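Side-chain contact in protein P47 (Clostridium botulinum, PDB 6EKT), which belongs to the TULIP P47 family, resembles tubular lipid-binding proteins and may help protect botulinum neurotoxin during its passage through the host gut: residues 185-188 with 189-192. Numbering follows the deposited sequence.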
# COMPACT_ATOMS: atom_id res chain seq x y z
N ASP A 185 -2.33 -14.78 5.87
CA ASP A 185 -3.17 -14.69 7.05
C ASP A 185 -4.23 -13.60 6.89
O ASP A 185 -5.32 -13.71 7.45
CB ASP A 185 -2.29 -14.47 8.30
CG ASP A 185 -1.56 -15.75 8.74
OD1 ASP A 185 -2.22 -16.79 8.90
OD2 ASP A 185 -0.31 -15.73 8.91
N ILE A 186 -3.92 -12.58 6.10
CA ILE A 186 -4.82 -11.46 5.88
C ILE A 186 -5.34 -11.52 4.44
O ILE A 186 -4.77 -10.94 3.50
CB ILE A 186 -4.15 -10.12 6.29
CG1 ILE A 186 -3.72 -10.18 7.76
CG2 ILE A 186 -5.10 -8.95 6.12
CD1 ILE A 186 -2.54 -9.30 8.10
N GLU A 187 -6.42 -12.28 4.28
CA GLU A 187 -6.98 -12.68 2.98
C GLU A 187 -7.33 -11.51 2.04
O GLU A 187 -7.14 -11.61 0.82
CB GLU A 187 -8.21 -13.56 3.21
CG GLU A 187 -8.75 -14.27 1.98
CD GLU A 187 -9.73 -15.36 2.35
OE1 GLU A 187 -10.95 -15.14 2.20
OE2 GLU A 187 -9.30 -16.44 2.83
N TRP A 188 -7.84 -10.42 2.61
CA TRP A 188 -8.27 -9.27 1.79
C TRP A 188 -7.14 -8.59 1.02
O TRP A 188 -7.40 -7.88 0.05
CB TRP A 188 -9.10 -8.27 2.61
CG TRP A 188 -8.35 -7.52 3.67
CD1 TRP A 188 -8.31 -7.83 5.00
CD2 TRP A 188 -7.55 -6.34 3.51
NE1 TRP A 188 -7.52 -6.93 5.67
CE2 TRP A 188 -7.06 -5.99 4.79
CE3 TRP A 188 -7.21 -5.53 2.41
CZ2 TRP A 188 -6.22 -4.88 5.00
CZ3 TRP A 188 -6.38 -4.42 2.62
CH2 TRP A 188 -5.90 -4.10 3.91
N MET A 189 -5.91 -8.81 1.47
CA MET A 189 -4.70 -8.32 0.79
C MET A 189 -4.23 -9.16 -0.40
O MET A 189 -3.43 -8.65 -1.23
CB MET A 189 -3.55 -8.18 1.79
CG MET A 189 -3.73 -7.06 2.80
SD MET A 189 -2.30 -6.79 3.86
CE MET A 189 -1.17 -5.95 2.74
N ASN A 190 -4.69 -10.42 -0.50
CA ASN A 190 -4.14 -11.37 -1.49
C ASN A 190 -4.16 -10.83 -2.92
O ASN A 190 -5.22 -10.49 -3.45
CB ASN A 190 -4.84 -12.73 -1.45
CG ASN A 190 -4.56 -13.52 -0.18
OD1 ASN A 190 -3.65 -13.21 0.61
ND2 ASN A 190 -5.36 -14.56 0.03
N PRO A 191 -2.97 -10.72 -3.53
CA PRO A 191 -2.88 -10.06 -4.84
C PRO A 191 -3.18 -11.04 -5.97
O PRO A 191 -2.77 -12.21 -5.92
CB PRO A 191 -1.44 -9.58 -4.89
CG PRO A 191 -0.70 -10.61 -4.08
CD PRO A 191 -1.64 -11.03 -2.98
N LYS A 192 -3.88 -10.56 -6.99
CA LYS A 192 -4.24 -11.41 -8.11
C LYS A 192 -3.35 -11.03 -9.30
O LYS A 192 -2.94 -11.89 -10.06
CB LYS A 192 -5.72 -11.24 -8.45
CG LYS A 192 -6.68 -11.86 -7.43
CD LYS A 192 -6.68 -13.39 -7.50
CE LYS A 192 -7.65 -14.01 -6.50
NZ LYS A 192 -7.16 -13.93 -5.08
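Two consecutive i to i+3 backbone hydrogen bonds, Met-189 N to Ile-186 O at 3.2 Å and Asn-190 N to Glu-187 O at 3.0 Å, close a short 3-10 turn at residues 187-189. On one side of this turn the side chain of Met-189 lies against one face of the indole of Trp-188. Trp-188 carries CG between its own backbone N and carbonyl carbon (chi1 68°), which folds the ring back over the following peptide and places Met-189 N 3.5 Å from Trp-188 CG. The methylene CG of Met-189 then meets the benzo half of the indole in a CH-pi contact, 3.6 Å from the centroid of the six-membered ring and only 6° off its normal. The sulfur is further off, with Met-189 SD 4.7 Å from the centroid of the same Trp-188 ring, making a more distant Met-aromatic contact above the face. Ile-186 joins from alongside: its CG2 branch approaches Met-189 CG at 4.1 Å, so the thioether chain is touched by both the indole and the isoleucine methyl. Elsewhere on the turn, Asn-190 brings its amide back toward Glu-187, with Asn-190 ND2 3.5 Å from Glu-187 O, not hydrogen-bonded, and 3.9 Å from Glu-187 CG. The amide oxygen is hydrogen-bonded to the hydroxyl of Ser-184, a side-chain link to the residues leading into the turn. The whole turn belongs to the connection between strands 178-181 and 193-199, which are members of two different antiparallel sheets. Leu-406 of helix 403-409 touches Ile-186, Trp-188 and Met-189; Trp-188 also packs on helix 244-252, while Met-189 reaches Ile-29 and Tyr-31 of strand 29-34, an inner strand of the sheet that also holds 193-199, joining the turn to both helices and to that sheet.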